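Local coordinates for protein branched-chain alpha-ketoacid decarboxylase (Lactococcus lactis, PDB 2VBF) that probably decarboxylates branched-chain and aromatic alpha-keto acids to aldehydes, using thiamine diphosphate and a magnesium ion as cofactors, at residues G278-E286 against S309-L318. Residues are numbered along the deposited sequence; the frame is centred on the assembly and turned at random.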
ATOM      1  N   GLY A 278     -12.838 -31.499 -12.616  1.00 14.86           N
ATOM      2  CA  GLY A 278     -11.884 -30.502 -13.063  1.00 14.76           C
ATOM      3  C   GLY A 278     -12.459 -29.115 -12.837  1.00 13.85           C
ATOM      4  O   GLY A 278     -13.503 -28.949 -12.184  1.00 13.83           O
ATOM      5  N   ILE A 279     -11.764 -28.121 -13.377  1.00 14.69           N
ATOM      6  CA  ILE A 279     -12.155 -26.728 -13.264  1.00 14.44           C
ATOM      7  C   ILE A 279     -12.998 -26.291 -14.466  1.00 14.87           C
ATOM      8  O   ILE A 279     -12.565 -26.406 -15.620  1.00 16.97           O
ATOM      9  CB  ILE A 279     -10.914 -25.820 -13.196  1.00 15.38           C
ATOM     10  CG1 ILE A 279     -10.029 -26.207 -12.015  1.00 14.83           C
ATOM     11  CG2 ILE A 279     -11.317 -24.350 -13.142  1.00 15.15           C
ATOM     12  CD1 ILE A 279     -10.669 -26.020 -10.646  1.00 16.15           C
ATOM     13  N   TYR A 280     -14.209 -25.816 -14.185  1.00 14.07           N
ATOM     14  CA  TYR A 280     -15.064 -25.247 -15.213  1.00 15.72           C
ATOM     15  C   TYR A 280     -14.654 -23.793 -15.420  1.00 18.15           C
ATOM     16  O   TYR A 280     -14.684 -23.004 -14.481  1.00 20.20           O
ATOM     17  CB  TYR A 280     -16.525 -25.321 -14.798  1.00 16.67           C
ATOM     18  CG  TYR A 280     -17.487 -24.806 -15.845  1.00 16.12           C
ATOM     19  CD1 TYR A 280     -17.565 -25.396 -17.107  1.00 16.56           C
ATOM     20  CD2 TYR A 280     -18.325 -23.738 -15.577  1.00 16.99           C
ATOM     21  CE1 TYR A 280     -18.467 -24.936 -18.068  1.00 16.58           C
ATOM     22  CE2 TYR A 280     -19.226 -23.270 -16.530  1.00 17.53           C
ATOM     23  CZ  TYR A 280     -19.289 -23.871 -17.773  1.00 16.02           C
ATOM     24  OH  TYR A 280     -20.177 -23.398 -18.723  1.00 18.70           O
ATOM     25  N   ASN A 281     -14.274 -23.448 -16.645  1.00 17.77           N
ATOM     26  CA  ASN A 281     -13.894 -22.076 -16.977  1.00 17.92           C
ATOM     27  C   ASN A 281     -14.500 -21.665 -18.317  1.00 17.68           C
ATOM     28  O   ASN A 281     -13.791 -21.289 -19.244  1.00 16.27           O
ATOM     29  CB  ASN A 281     -12.370 -21.958 -16.980  1.00 20.91           C
ATOM     30  CG  ASN A 281     -11.867 -20.514 -16.973  1.00 21.14           C
ATOM     31  OD1 ASN A 281     -12.597 -19.571 -16.665  1.00 22.44           O
ATOM     32  ND2 ASN A 281     -10.587 -20.348 -17.302  1.00 24.75           N
ATOM     33  N   GLY A 282     -15.827 -21.736 -18.393  1.00 18.15           N
ATOM     34  CA  GLY A 282     -16.562 -21.391 -19.606  1.00 18.93           C
ATOM     35  C   GLY A 282     -16.029 -22.118 -20.827  1.00 19.27           C
ATOM     36  O   GLY A 282     -15.690 -23.302 -20.761  1.00 18.05           O
ATOM     37  N   LYS A 283     -15.933 -21.403 -21.945  1.00 19.07           N
ATOM     38  CA  LYS A 283     -15.515 -22.027 -23.204  1.00 21.11           C
ATOM     39  C   LYS A 283     -14.063 -22.512 -23.195  1.00 20.73           C
ATOM     40  O   LYS A 283     -13.692 -23.328 -24.037  1.00 22.42           O
ATOM     41  CB  LYS A 283     -15.766 -21.099 -24.403  1.00 22.00           C
ATOM     42  CG  LYS A 283     -14.700 -20.040 -24.644  1.00 24.46           C
ATOM     43  CD  LYS A 283     -15.070 -19.154 -25.816  1.00 24.76           C
ATOM     44  CE  LYS A 283     -13.941 -18.195 -26.169  1.00 27.19           C
ATOM     45  NZ  LYS A 283     -14.298 -17.356 -27.359  1.00 28.33           N
ATOM     46  N   LEU A 284     -13.263 -22.044 -22.233  1.00 20.45           N
ATOM     47  CA  LEU A 284     -11.873 -22.485 -22.082  1.00 21.05           C
ATOM     48  C   LEU A 284     -11.726 -23.779 -21.268  1.00 19.77           C
ATOM     49  O   LEU A 284     -10.607 -24.237 -21.037  1.00 20.04           O
ATOM     50  CB  LEU A 284     -11.032 -21.380 -21.437  1.00 22.37           C
ATOM     51  CG  LEU A 284     -11.011 -20.022 -22.157  1.00 23.56           C
ATOM     52  CD1 LEU A 284     -10.070 -19.064 -21.441  1.00 23.90           C
ATOM     53  CD2 LEU A 284     -10.612 -20.165 -23.610  1.00 24.91           C
ATOM     54  N   SER A 285     -12.843 -24.356 -20.835  1.00 20.11           N
ATOM     55  CA  SER A 285     -12.832 -25.634 -20.131  1.00 19.18           C
ATOM     56  C   SER A 285     -12.349 -26.756 -21.042  1.00 19.22           C
ATOM     57  O   SER A 285     -12.522 -26.696 -22.256  1.00 19.28           O
ATOM     58  CB  SER A 285     -14.233 -26.006 -19.648  1.00 18.35           C
ATOM     59  OG  SER A 285     -14.822 -24.992 -18.869  1.00 17.66           O
ATOM     60  N   GLU A 286     -11.765 -27.784 -20.446  1.00 20.17           N
ATOM     61  CA  GLU A 286     -11.530 -29.034 -21.164  1.00 20.35           C
ATOM     62  C   GLU A 286     -12.875 -29.494 -21.749  1.00 20.74           C
ATOM     63  O   GLU A 286     -13.917 -29.359 -21.098  1.00 19.23           O
ATOM     64  CB  GLU A 286     -10.930 -30.074 -20.224  1.00 21.38           C
ATOM     65  CG  GLU A 286     -10.478 -31.358 -20.896  1.00 24.36           C
ATOM     66  CD  GLU A 286     -11.573 -32.397 -20.997  1.00 27.37           C
ATOM     67  OE1 GLU A 286     -12.291 -32.607 -19.986  1.00 31.26           O
ATOM     68  OE2 GLU A 286     -11.699 -33.010 -22.084  1.00 30.38           O
ATOM     69  N   SER A 309     -12.572 -13.739 -14.971  1.00 16.75           N
ATOM     70  CA  SER A 309     -11.402 -14.638 -14.977  1.00 17.64           C
ATOM     71  C   SER A 309     -11.732 -16.103 -14.656  1.00 17.75           C
ATOM     72  O   SER A 309     -10.914 -16.992 -14.921  1.00 18.02           O
ATOM     73  CB  SER A 309     -10.333 -14.138 -14.001  1.00 18.96           C
ATOM     74  OG  SER A 309      -9.962 -12.801 -14.291  1.00 21.78           O
ATOM     75  N   SER A 310     -12.911 -16.336 -14.086  1.00 14.61           N
ATOM     76  CA  SER A 310     -13.358 -17.665 -13.653  1.00 15.65           C
ATOM     77  C   SER A 310     -14.456 -18.255 -14.550  1.00 15.18           C
ATOM     78  O   SER A 310     -14.986 -19.338 -14.266  1.00 16.22           O
ATOM     79  CB  SER A 310     -13.858 -17.612 -12.202  1.00 14.25           C
ATOM     80  OG  SER A 310     -14.914 -16.689 -12.036  1.00 16.70           O
ATOM     81  N   THR A 311     -14.792 -17.557 -15.636  1.00 15.70           N
ATOM     82  CA  THR A 311     -15.801 -18.032 -16.592  1.00 15.83           C
ATOM     83  C   THR A 311     -15.352 -17.943 -18.061  1.00 16.82           C
ATOM     84  O   THR A 311     -16.186 -17.955 -18.969  1.00 16.66           O
ATOM     85  CB  THR A 311     -17.154 -17.283 -16.422  1.00 16.33           C
ATOM     86  OG1 THR A 311     -16.986 -15.884 -16.702  1.00 15.55           O
ATOM     87  CG2 THR A 311     -17.706 -17.481 -15.021  1.00 17.80           C
ATOM     88  N   GLY A 312     -14.038 -17.876 -18.292  1.00 17.26           N
ATOM     89  CA  GLY A 312     -13.504 -17.704 -19.645  1.00 17.38           C
ATOM     90  C   GLY A 312     -14.077 -16.464 -20.308  1.00 18.95           C
ATOM     91  O   GLY A 312     -14.501 -16.513 -21.471  1.00 18.76           O
ATOM     92  N   ALA A 313     -14.118 -15.365 -19.544  1.00 19.29           N
ATOM     93  CA  ALA A 313     -14.708 -14.081 -19.962  1.00 18.62           C
ATOM     94  C   ALA A 313     -16.206 -14.194 -20.268  1.00 19.54           C
ATOM     95  O   ALA A 313     -16.684 -13.761 -21.327  1.00 17.80           O
ATOM     96  CB  ALA A 313     -13.935 -13.468 -21.148  1.00 18.89           C
ATOM     97  N   PHE A 314     -16.928 -14.781 -19.315  1.00 17.60           N
ATOM     98  CA  PHE A 314     -18.381 -14.887 -19.348  1.00 18.07           C
ATOM     99  C   PHE A 314     -18.882 -15.745 -20.516  1.00 17.44           C
ATOM    100  O   PHE A 314     -19.919 -15.447 -21.103  1.00 19.59           O
ATOM    101  CB  PHE A 314     -19.013 -13.492 -19.387  1.00 17.22           C
ATOM    102  CG  PHE A 314     -18.531 -12.570 -18.283  1.00 17.88           C
ATOM    103  CD1 PHE A 314     -18.821 -12.843 -16.959  1.00 17.31           C
ATOM    104  CD2 PHE A 314     -17.797 -11.431 -18.578  1.00 17.74           C
ATOM    105  CE1 PHE A 314     -18.404 -11.988 -15.941  1.00 17.50           C
ATOM    106  CE2 PHE A 314     -17.375 -10.570 -17.561  1.00 17.58           C
ATOM    107  CZ  PHE A 314     -17.674 -10.860 -16.245  1.00 18.03           C
ATOM    108  N   THR A 315     -18.155 -16.818 -20.824  1.00 16.88           N
ATOM    109  CA  THR A 315     -18.560 -17.762 -21.877  1.00 17.36           C
ATOM    110  C   THR A 315     -19.141 -19.070 -21.304  1.00 18.15           C
ATOM    111  O   THR A 315     -19.194 -20.084 -21.994  1.00 19.92           O
ATOM    112  CB  THR A 315     -17.378 -18.095 -22.813  1.00 16.24           C
ATOM    113  OG1 THR A 315     -16.272 -18.596 -22.059  1.00 17.45           O
ATOM    114  CG2 THR A 315     -16.932 -16.851 -23.598  1.00 16.67           C
ATOM    115  N   HIS A 316     -19.557 -19.025 -20.041  1.00 19.08           N
ATOM    116  CA  HIS A 316     -20.252 -20.128 -19.375  1.00 18.71           C
ATOM    117  C   HIS A 316     -21.673 -20.308 -19.911  1.00 19.45           C
ATOM    118  O   HIS A 316     -22.264 -19.380 -20.474  1.00 20.03           O
ATOM    119  CB  HIS A 316     -20.302 -19.885 -17.860  1.00 18.27           C
ATOM    120  CG  HIS A 316     -20.974 -18.600 -17.474  1.00 18.72           C
ATOM    121  ND1 HIS A 316     -20.434 -17.365 -17.766  1.00 19.84           N
ATOM    122  CD2 HIS A 316     -22.134 -18.357 -16.819  1.00 20.35           C
ATOM    123  CE1 HIS A 316     -21.236 -16.418 -17.314  1.00 19.90           C
ATOM    124  NE2 HIS A 316     -22.275 -16.992 -16.737  1.00 20.50           N
ATOM    125  N   HIS A 317     -22.205 -21.515 -19.749  1.00 18.99           N
ATOM    126  CA  HIS A 317     -23.588 -21.819 -20.107  1.00 19.72           C
ATOM    127  C   HIS A 317     -24.200 -22.618 -18.970  1.00 18.97           C
ATOM    128  O   HIS A 317     -24.144 -23.839 -18.966  1.00 17.95           O
ATOM    129  CB  HIS A 317     -23.645 -22.623 -21.404  1.00 22.47           C
ATOM    130  CG  HIS A 317     -23.074 -21.906 -22.582  1.00 25.56           C
ATOM    131  ND1 HIS A 317     -23.759 -20.921 -23.260  1.00 28.49           N
ATOM    132  CD2 HIS A 317     -21.880 -22.034 -23.210  1.00 28.49           C
ATOM    133  CE1 HIS A 317     -23.010 -20.470 -24.251  1.00 29.21           C
ATOM    134  NE2 HIS A 317     -21.865 -21.129 -24.244  1.00 27.78           N
ATOM    135  N   LEU A 318     -24.764 -21.907 -17.999  1.00 19.14           N
ATOM    136  CA  LEU A 318     -25.336 -22.525 -16.816  1.00 19.44           C
ATOM    137  C   LEU A 318     -26.787 -22.075 -16.734  1.00 20.79           C
ATOM    138  O   LEU A 318     -27.064 -20.912 -16.463  1.00 22.47           O
ATOM    139  CB  LEU A 318     -24.556 -22.123 -15.551  1.00 19.05           C
ATOM    140  CG  LEU A 318     -23.061 -22.460 -15.528  1.00 18.25           C
ATOM    141  CD1 LEU A 318     -22.364 -21.797 -14.336  1.00 16.87           C
ATOM    142  CD2 LEU A 318     -22.844 -23.981 -15.513  1.00 17.80           C
TER
HETATM  143  O   HOH W   1     -12.915 -21.066 -13.624  1.00 14.68           O
HETATM  144  O   HOH W   2      -9.511 -17.554 -17.043  1.00 31.55           O
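With CG anti to the backbone N (chi1 -177°), Y280 carries its ring past L318, which runs the opposite way, and across H316 at about a right angle, and N281, turned the same way (chi1 -166°), sends its amide into the bend at S309-G312. The phenol suits its place because it is both long and polar-ended: Y280 OH accepts a nearly straight bond from H317 N at 3.0 Å, the amide arriving near the ring plane, while Y280 CE2 packs 3.8 Å from L318 CD2. The same hydroxyl is hydrogen-bonded to E294. A phenylalanine here would probably keep the apolar packing but leave the H317 amide without this acceptor and E294 without its hydroxyl partner.

An amide suits position 281 because it offers both acceptor and donor: N281 OD1 takes a weak, bent bond from G312 N at 2.8 Å, and N281 ND2 reaches S309 O through a water; a second water ties Y280 O to S310 O. Next to it G282, at positive phi, lets the backbones close in, its CA 3.5 Å from T311 O in a CH...O contact; a side chain there would strike T311 O and T315 OG1. At G312, also at positive phi, a CB would strike N281 O. T315 brings a hydroxyl and a methyl on one carbon: T315 OG1 accepts from K283 N at 2.8 Å, almost in line (170°), and T315 CG2 lies 3.7 Å from K283 CD, the aliphatic part of the lysine.

The contact thus joins the turn leaving edge strand 276-279 of the central domain's sheet to the long loop between strands 298-302 and 323-326. Helix 287-295 packs against Y280 and L318, while helix 556-568 touches L284 and S309.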